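PDB 1VLP: nicotinate phosphoribosyltransferase, which catalyses the ATP-dependent transfer of the phosphoribosyl group from phosphoribosyl diphosphate to nicotinate, the first step of NAD synthesis from nicotinic acid. Local coordinates for residues A[19-24]-A[105-110]; A[67-72]-A[111-116]; A[131-134]-A[139-142]. All blocks are in the same frame, centred on the assembly; numbering follows the deposited sequence. Where two conformers were deposited one is given.

Contact 1 (A[19-24]-A[105-110]); sequences KSLLDT and YKLHPE
Leu21, on a type I beta turn from Ser20 to Asp23, reaches across to Tyr105 and Leu107 and joins two loops of the NAPRTase N-terminal domain. The turn precedes helix 26-38, while 105-108 lead into helix 109-112, with His108 at its N-cap position. Backbones stay well apart, the nearest CA atoms being Leu21 CA and Leu107 CA at 9.6 Å, and the gap is bridged by apolar side chains alone. Leu21 divides its two methyls between the two partners. CD1 comes to the edge of the Tyr105 ring, near its plane, 4.1 Å from Tyr105 CE2. Tyr105 CG, anti to the backbone N (chi1 -176°), sets the ring beside the carbonyl carbon, where its edge meets Leu21, and the ring packs edge-to-face with Tyr99. The two leucines run past each other in opposite directions, and CD2 of Leu21 meets CD1 of Leu107 at 3.8 Å. All three residues are buried, and Phe77 also packs against Leu21. The turn carrying Leu21 is closed by Asp23 N bonding to Ser20 O at 3.1 Å. An ST turn is nested in it: Ser20 OG accepts from Leu22 N at 2.9 Å, with an N-H...O angle of 151°.

Contact 2 (A[67-72]-A[111-116]); sequences EQFSYL and EQISFT
Phe69 of helix 59-71 meets Phe115 and Ile113 of strand 113-120, and the two aromatic rings form the dense part of the contact. Phe69 CE2 lies over one face of the Phe115 ring, displaced toward its rim, and comes within 3.5 Å of Phe115 CD2. The neighbouring atom Phe69 CD2 is 3.6 Å from the same carbon, so the CD2-CE2 bond of Phe69 is what bears on Phe115. The planes meet at 57° with centroids 5.0 Å apart, an oblique pairing. CB of Phe115 points toward the helix, and CG anti to the backbone N (chi1 173°) sets the ring beside the carbonyl carbon, where Phe69 meets its face. Leu147 and Leu150 of helix 144-159 also touch Phe69, while Leu129 and Ile131 of the adjoining strand pack on Phe115.

Packing is looser at Ile113, where CD1 touches Phe69 CB at 4.1 Å, and Phe69 and Ile113 have the closest CA atoms, 8.4 Å apart. Both strand residues that make contact remain partly exposed, whereas Phe69 is buried. On the outer side, Ser114 and Thr116 belong to the exposed surface of the strand. Ser70 is exposed on the helix, and its OG donates to Glu67 O at 2.6 Å, tilted 17° from the carbonyl plane; that oxygen also accepts from Tyr71 N. No hydrogen bond crosses between 67-72 and 111-116, so apolar side chains alone join them. This is helix-on-sheet packing in the N-terminal domain: a helix rests through one phenylalanine on strand 113-120, the outermost strand at one side of an antiparallel sheet.

Contact 3 (A[131-134]-A[139-142]); sequences ILVS and DTIL
A strand and the short helical turn that follows it fold against each other here, at the end of strand 126-134 in the antiparallel sheet of the N-terminal domain. Four residues separate the two segments, and the second begins in the short, weakly bonded helix 137-140. Thr140 returns beside the strand that the chain has just left, its CA 6.4 Å from Ser134 CA.

Thr140 makes both contacts. Its CB lies 4.2 Å from Val133 CG1, the two side chains passing each other in opposite directions. Of the two valine methyls, the one that meets Thr140 is CG1, anti to the backbone N (chi1 -173°) and beside the carbonyl carbon, and the CB of both residues points across the contact. Ser134 takes part differently: its CB is directed away from Thr140, and it presents backbone instead of side chain. In the conformer given, its OG is engaged on the neighbouring strand 43-50, with Thr45 OG1 and Val44 O as partners. Backbone hydrogen bonds join Val133 to Tyr46 and Ser134 to Gln112.

No hydrogen bond passes between 131-134 and 139-142; the polar end of Thr140 is used within its own turn, OG1 bonding to Ser136 O. With OG1 placed between the backbone N and the carbonyl carbon (chi1 60°), the methyl falls anti to the carbonyl carbon. From there it approaches the last carbonyl group of the strand, Thr140 CG2 lying 3.6 Å from Ser134 C and 3.9 Å from Ser134 O.

Contacts 1 and 3 are buried, whereas contact 2 is only partly so, its two strand residues being partly exposed. None has a hydrogen bond between its own segments: contact 1 sets one leucine against a tyrosine edge and a second leucine, contact 2 centres on an aromatic pair, and contact 3 sets a threonine methyl against backbone. Contacts 1 and 2 share helix 109-112, and Pro109 CG lies 3.6 Å from Phe69 O. Contacts 2 and 3 use neighbouring strands of one sheet, with Ser114 N 2.8 Å from Leu132 O, a probable hydrogen bond. Between contacts 1 and 3, Tyr105 packs on Leu142. All three centres lie 10 to 11 Å apart.

Contact 1 (A[19-24]-A[105-110])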
loop_
_atom_site.group_PDB
_atom_site.type_symbol
_atom_site.label_atom_id
_atom_site.label_comp_id
_atom_site.label_asym_id
_atom_site.label_seq_id
_atom_site.Cartn_x
_atom_site.Cartn_y
_atom_site.Cartn_z
ATOM N N LYS A 19 17.898 -2.087 -0.097
ATOM C CA LYS A 19 18.884 -3.166 -0.132
ATOM C C LYS A 19 18.267 -4.509 -0.569
ATOM O O LYS A 19 18.990 -5.496 -0.756
ATOM C CB LYS A 19 19.537 -3.264 1.229
ATOM C CG LYS A 19 20.282 -2.003 1.609
ATOM C CD LYS A 19 21.043 -2.211 2.875
ATOM C CE LYS A 19 21.716 -0.911 3.358
ATOM N NZ LYS A 19 22.799 -0.453 2.443
ATOM N N SER A 20 16.945 -4.525 -0.777
ATOM C CA SER A 20 16.265 -5.798 -1.087
ATOM C C SER A 20 14.985 -5.534 -1.854
ATOM O O SER A 20 14.311 -4.532 -1.626
ATOM C CB SER A 20 15.973 -6.562 0.231
ATOM O OG SER A 20 15.162 -7.725 0.003
ATOM N N LEU A 21 14.649 -6.441 -2.760
ATOM C CA LEU A 21 13.329 -6.406 -3.380
ATOM C C LEU A 21 12.197 -6.757 -2.393
ATOM O O LEU A 21 11.023 -6.540 -2.690
ATOM C CB LEU A 21 13.340 -7.316 -4.573
ATOM C CG LEU A 21 14.217 -6.772 -5.740
ATOM C CD1 LEU A 21 14.533 -7.816 -6.685
ATOM C CD2 LEU A 21 13.526 -5.646 -6.446
ATOM N N LEU A 22 12.550 -7.285 -1.217
ATOM C CA LEU A 22 11.588 -7.423 -0.088
ATOM C C LEU A 22 11.359 -6.171 0.794
ATOM O O LEU A 22 10.497 -6.205 1.714
ATOM C CB LEU A 22 12.055 -8.561 0.833
ATOM C CG LEU A 22 12.170 -10.013 0.284
ATOM C CD1 LEU A 22 12.340 -11.016 1.404
ATOM C CD2 LEU A 22 11.020 -10.351 -0.573
ATOM N N ASP A 23 12.119 -5.083 0.559
ATOM C CA ASP A 23 11.888 -3.814 1.235
ATOM C C ASP A 23 10.739 -3.110 0.506
ATOM O O ASP A 23 10.929 -2.163 -0.298
ATOM C CB ASP A 23 13.147 -2.956 1.297
ATOM C CG ASP A 23 12.914 -1.646 2.074
ATOM O OD1 ASP A 23 11.812 -1.493 2.719
ATOM O OD2 ASP A 23 13.810 -0.751 2.034
ATOM N N THR A 24 9.556 -3.673 0.678
ATOM C CA THR A 24 8.356 -3.231 -0.028
ATOM C C THR A 24 7.142 -3.797 0.716
ATOM O O THR A 24 7.287 -4.652 1.609
ATOM C CB THR A 24 8.305 -3.719 -1.525
ATOM O OG1 THR A 24 7.299 -2.984 -2.231
ATOM C CG2 THR A 24 7.977 -5.159 -1.638
ATOM N N TYR A 105 15.827 -12.433 -14.236
ATOM C CA TYR A 105 15.046 -11.434 -13.544
ATOM C C TYR A 105 15.853 -10.196 -13.018
ATOM O O TYR A 105 16.864 -10.335 -12.295
ATOM C CB TYR A 105 14.214 -12.052 -12.404
ATOM C CG TYR A 105 13.351 -10.985 -11.804
ATOM C CD1 TYR A 105 12.168 -10.591 -12.448
ATOM C CD2 TYR A 105 13.777 -10.264 -10.685
ATOM C CE1 TYR A 105 11.407 -9.550 -11.959
ATOM C CE2 TYR A 105 13.002 -9.203 -10.182
ATOM C CZ TYR A 105 11.819 -8.877 -10.827
ATOM O OH TYR A 105 11.041 -7.853 -10.366
ATOM N N LYS A 106 15.368 -9.002 -13.343
ATOM C CA LYS A 106 15.829 -7.793 -12.719
ATOM C C LYS A 106 14.917 -6.650 -13.089
ATOM O O LYS A 106 14.143 -6.747 -14.047
ATOM C CB LYS A 106 17.250 -7.448 -13.181
ATOM C CG LYS A 106 17.353 -7.205 -14.662
ATOM C CD LYS A 106 18.802 -7.319 -15.158
ATOM C CE LYS A 106 18.874 -7.947 -16.572
ATOM N NZ LYS A 106 18.466 -9.401 -16.696
ATOM N N LEU A 107 15.045 -5.568 -12.346
ATOM C CA LEU A 107 14.403 -4.305 -12.713
ATOM C C LEU A 107 15.292 -3.593 -13.731
ATOM O O LEU A 107 16.547 -3.741 -13.696
ATOM C CB LEU A 107 14.202 -3.443 -11.447
ATOM C CG LEU A 107 13.259 -3.986 -10.373
ATOM C CD1 LEU A 107 13.287 -3.033 -9.196
ATOM C CD2 LEU A 107 11.832 -4.156 -10.986
ATOM N N HIS A 108 14.660 -2.800 -14.600
ATOM C CA HIS A 108 15.379 -2.023 -15.613
ATOM C C HIS A 108 14.989 -0.577 -15.484
ATOM O O HIS A 108 14.215 -0.072 -16.293
ATOM C CB HIS A 108 15.081 -2.530 -17.041
ATOM C CG HIS A 108 15.343 -3.997 -17.241
ATOM N ND1 HIS A 108 14.434 -4.974 -16.877
ATOM C CD2 HIS A 108 16.404 -4.648 -17.757
ATOM C CE1 HIS A 108 14.930 -6.165 -17.162
ATOM N NE2 HIS A 108 16.137 -5.992 -17.677
ATOM N N PRO A 109 15.477 0.122 -14.424
ATOM C CA PRO A 109 15.033 1.496 -14.212
ATOM C C PRO A 109 15.341 2.439 -15.372
ATOM O O PRO A 109 14.593 3.409 -15.609
ATOM C CB PRO A 109 15.774 1.908 -12.913
ATOM C CG PRO A 109 16.846 0.964 -12.736
ATOM C CD PRO A 109 16.432 -0.309 -13.394
ATOM N N GLU A 110 16.447 2.181 -16.083
ATOM C CA GLU A 110 16.852 3.022 -17.188
ATOM C C GLU A 110 15.829 3.039 -18.350
ATOM O O GLU A 110 15.716 4.034 -19.052
ATOM C CB GLU A 110 18.253 2.608 -17.663
ATOM C CG GLU A 110 18.326 1.294 -18.494
ATOM C CD GLU A 110 18.185 -0.017 -17.701
ATOM O OE1 GLU A 110 18.104 -0.006 -16.435
ATOM O OE2 GLU A 110 18.190 -1.073 -18.380
#

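Contact 2 (A[67-72]-A[111-116])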
loop_
_atom_site.group_PDB
_atom_site.type_symbol
_atom_site.label_atom_id
_atom_site.label_comp_id
_atom_site.label_asym_id
_atom_site.label_seq_id
_atom_site.Cartn_x
_atom_site.Cartn_y
_atom_site.Cartn_z
ATOM N N GLU A 67 20.713 8.712 -8.510
ATOM C CA GLU A 67 21.593 7.618 -8.114
ATOM C C GLU A 67 20.846 6.425 -7.502
ATOM O O GLU A 67 21.023 5.279 -7.916
ATOM C CB GLU A 67 22.703 8.154 -7.212
ATOM C CG GLU A 67 23.755 7.142 -6.859
ATOM C CD GLU A 67 24.984 7.840 -6.314
ATOM O OE1 GLU A 67 24.938 8.283 -5.152
ATOM O OE2 GLU A 67 25.989 7.978 -7.045
ATOM N N GLN A 68 20.000 6.697 -6.517
ATOM C CA GLN A 68 19.233 5.694 -5.803
ATOM C C GLN A 68 18.284 4.900 -6.727
ATOM O O GLN A 68 18.155 3.685 -6.622
ATOM C CB GLN A 68 18.507 6.328 -4.605
ATOM C CG GLN A 68 19.428 6.816 -3.510
ATOM C CD GLN A 68 20.111 5.727 -2.726
ATOM O OE1 GLN A 68 19.535 4.687 -2.484
ATOM N NE2 GLN A 68 21.330 5.982 -2.304
ATOM N N PHE A 69 17.651 5.603 -7.666
ATOM C CA PHE A 69 16.798 4.935 -8.616
ATOM C C PHE A 69 17.624 3.970 -9.449
ATOM O O PHE A 69 17.164 2.862 -9.740
ATOM C CB PHE A 69 16.082 5.911 -9.547
ATOM C CG PHE A 69 15.045 6.809 -8.887
ATOM C CD1 PHE A 69 14.626 6.658 -7.558
ATOM C CD2 PHE A 69 14.493 7.850 -9.622
ATOM C CE1 PHE A 69 13.643 7.485 -7.010
ATOM C CE2 PHE A 69 13.537 8.692 -9.071
ATOM C CZ PHE A 69 13.127 8.521 -7.760
ATOM N N SER A 70 18.821 4.388 -9.870
ATOM C CA SER A 70 19.634 3.499 -10.702
ATOM C C SER A 70 19.990 2.202 -9.964
ATOM O O SER A 70 20.080 1.131 -10.555
ATOM C CB SER A 70 20.883 4.210 -11.211
ATOM O OG SER A 70 21.865 4.388 -10.190
ATOM N N TYR A 71 20.236 2.311 -8.647
ATOM C CA TYR A 71 20.600 1.163 -7.836
ATOM C C TYR A 71 19.520 0.090 -7.792
ATOM O O TYR A 71 19.783 -1.087 -7.563
ATOM C CB TYR A 71 20.869 1.606 -6.405
ATOM C CG TYR A 71 22.068 2.498 -6.179
ATOM C CD1 TYR A 71 23.159 2.577 -7.102
ATOM C CD2 TYR A 71 22.157 3.220 -5.009
ATOM C CE1 TYR A 71 24.287 3.369 -6.833
ATOM C CE2 TYR A 71 23.268 4.024 -4.748
ATOM C CZ TYR A 71 24.327 4.089 -5.632
ATOM O OH TYR A 71 25.395 4.901 -5.347
ATOM N N LEU A 72 18.289 0.480 -8.015
ATOM C CA LEU A 72 17.207 -0.526 -8.097
ATOM C C LEU A 72 17.489 -1.562 -9.165
ATOM O O LEU A 72 17.074 -2.715 -9.060
ATOM C CB LEU A 72 15.869 0.153 -8.395
ATOM C CG LEU A 72 15.423 1.153 -7.334
ATOM C CD1 LEU A 72 14.105 1.802 -7.755
ATOM C CD2 LEU A 72 15.297 0.548 -5.899
ATOM N N GLU A 111 15.090 1.952 -18.513
ATOM C CA GLU A 111 14.043 1.814 -19.517
ATOM C C GLU A 111 12.676 2.150 -18.974
ATOM O O GLU A 111 11.881 2.752 -19.672
ATOM C CB GLU A 111 13.994 0.366 -20.020
ATOM C CG GLU A 111 15.240 -0.101 -20.810
ATOM C CD GLU A 111 15.138 -1.568 -21.302
ATOM O OE1 GLU A 111 14.285 -2.344 -20.790
ATOM O OE2 GLU A 111 15.927 -1.941 -22.207
ATOM N N GLN A 112 12.411 1.818 -17.711
ATOM C CA GLN A 112 11.075 1.985 -17.121
ATOM C C GLN A 112 10.801 3.353 -16.491
ATOM O O GLN A 112 9.659 3.803 -16.523
ATOM C CB GLN A 112 10.811 0.934 -16.060
ATOM C CG GLN A 112 9.901 -0.187 -16.501
ATOM C CD GLN A 112 10.485 -0.994 -17.646
ATOM O OE1 GLN A 112 10.169 -0.731 -18.806
ATOM N NE2 GLN A 112 11.323 -1.989 -17.325
ATOM N N ILE A 113 11.805 3.963 -15.852
ATOM C CA ILE A 113 11.597 5.255 -15.157
ATOM C C ILE A 113 11.991 6.407 -16.049
ATOM O O ILE A 113 13.117 6.427 -16.592
ATOM C CB ILE A 113 12.412 5.353 -13.842
ATOM C CG1 ILE A 113 12.121 4.161 -12.949
ATOM C CG2 ILE A 113 12.134 6.646 -13.139
ATOM C CD1 ILE A 113 12.980 4.138 -11.655
ATOM N N SER A 114 11.066 7.344 -16.209
ATOM C CA SER A 114 11.357 8.608 -16.814
ATOM C C SER A 114 11.272 9.634 -15.709
ATOM O O SER A 114 10.209 9.932 -15.274
ATOM C CB SER A 114 10.308 8.948 -17.867
ATOM O OG SER A 114 10.500 10.271 -18.362
ATOM N N PHE A 115 12.429 10.117 -15.255
ATOM C CA PHE A 115 12.550 11.063 -14.130
ATOM C C PHE A 115 13.221 12.340 -14.618
ATOM O O PHE A 115 14.380 12.337 -15.091
ATOM C CB PHE A 115 13.356 10.379 -13.021
ATOM C CG PHE A 115 13.712 11.253 -11.865
ATOM C CD1 PHE A 115 12.860 12.283 -11.407
ATOM C CD2 PHE A 115 14.925 11.051 -11.205
ATOM C CE1 PHE A 115 13.197 13.034 -10.287
ATOM C CE2 PHE A 115 15.277 11.821 -10.096
ATOM C CZ PHE A 115 14.421 12.825 -9.640
ATOM N N THR A 116 12.433 13.408 -14.623
ATOM C CA THR A 116 12.887 14.743 -14.922
ATOM C C THR A 116 12.513 15.651 -13.733
ATOM O O THR A 116 11.744 15.292 -12.819
ATOM C CB THR A 116 12.247 15.265 -16.244
ATOM O OG1 THR A 116 10.827 15.231 -16.141
ATOM C CG2 THR A 116 12.650 14.400 -17.401
#

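Contact 3 (A[131-134]-A[139-142])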
loop_
_atom_site.group_PDB
_atom_site.type_symbol
_atom_site.label_atom_id
_atom_site.label_comp_id
_atom_site.label_asym_id
_atom_site.label_seq_id
_atom_site.Cartn_x
_atom_site.Cartn_y
_atom_site.Cartn_z
ATOM N N ILE A 131 7.857 12.133 -12.666
ATOM C CA ILE A 131 8.218 10.710 -12.745
ATOM C C ILE A 131 7.116 9.910 -13.380
ATOM O O ILE A 131 6.004 9.886 -12.870
ATOM C CB ILE A 131 8.615 10.110 -11.379
ATOM C CG1 ILE A 131 9.806 10.865 -10.755
ATOM C CG2 ILE A 131 9.029 8.631 -11.538
ATOM C CD1 ILE A 131 9.928 10.639 -9.235
ATOM N N LEU A 132 7.435 9.271 -14.499
ATOM C CA LEU A 132 6.574 8.274 -15.119
ATOM C C LEU A 132 7.266 6.923 -15.164
ATOM O O LEU A 132 8.441 6.847 -15.467
ATOM C CB LEU A 132 6.240 8.692 -16.537
ATOM C CG LEU A 132 5.371 9.932 -16.687
ATOM C CD1 LEU A 132 5.335 10.286 -18.134
ATOM C CD2 LEU A 132 3.994 9.672 -16.159
ATOM N N VAL A 133 6.537 5.863 -14.824
ATOM C CA VAL A 133 7.047 4.519 -14.857
ATOM C C VAL A 133 6.180 3.705 -15.858
ATOM O O VAL A 133 4.966 3.590 -15.672
ATOM C CB VAL A 133 7.051 3.854 -13.471
ATOM C CG1 VAL A 133 7.741 2.545 -13.527
ATOM C CG2 VAL A 133 7.668 4.772 -12.376
ATOM N N SER A 134 6.782 3.250 -16.948
ATOM C CA SER A 134 5.996 2.677 -18.008
ATOM C C SER A 134 6.711 1.491 -18.630
ATOM O O SER A 134 7.931 1.425 -18.763
ATOM C CB SER A 134 5.645 3.749 -19.036
ATOM O OG SER A 134 4.820 3.280 -20.096
ATOM N N ASP A 139 6.879 -5.755 -15.378
ATOM C CA ASP A 139 8.154 -5.024 -15.289
ATOM C C ASP A 139 8.054 -3.753 -14.462
ATOM O O ASP A 139 9.100 -3.154 -14.113
ATOM C CB ASP A 139 8.665 -4.600 -16.680
ATOM C CG ASP A 139 9.210 -5.752 -17.488
ATOM O OD1 ASP A 139 9.416 -6.837 -16.938
ATOM O OD2 ASP A 139 9.413 -5.563 -18.699
ATOM N N THR A 140 6.833 -3.268 -14.208
ATOM C CA THR A 140 6.642 -1.950 -13.604
ATOM C C THR A 140 6.016 -1.953 -12.207
ATOM O O THR A 140 6.206 -0.977 -11.400
ATOM C CB THR A 140 5.822 -1.029 -14.548
ATOM O OG1 THR A 140 4.567 -1.603 -14.795
ATOM C CG2 THR A 140 6.575 -0.842 -15.861
ATOM N N ILE A 141 5.255 -3.006 -11.931
ATOM C CA ILE A 141 4.477 -3.104 -10.673
ATOM C C ILE A 141 5.283 -2.900 -9.356
ATOM O O ILE A 141 4.751 -2.351 -8.381
ATOM C CB ILE A 141 3.662 -4.418 -10.681
ATOM C CG1 ILE A 141 2.657 -4.438 -9.535
ATOM C CG2 ILE A 141 4.583 -5.638 -10.643
ATOM C CD1 ILE A 141 1.349 -4.741 -9.939
ATOM N N LEU A 142 6.553 -3.326 -9.304
ATOM C CA LEU A 142 7.264 -3.219 -8.043
ATOM C C LEU A 142 7.726 -1.801 -7.726
ATOM O O LEU A 142 8.108 -1.527 -6.597
ATOM C CB LEU A 142 8.456 -4.184 -8.025
ATOM C CG LEU A 142 8.103 -5.677 -8.072
ATOM C CD1 LEU A 142 9.379 -6.525 -7.803
ATOM C CD2 LEU A 142 6.999 -6.052 -7.101
#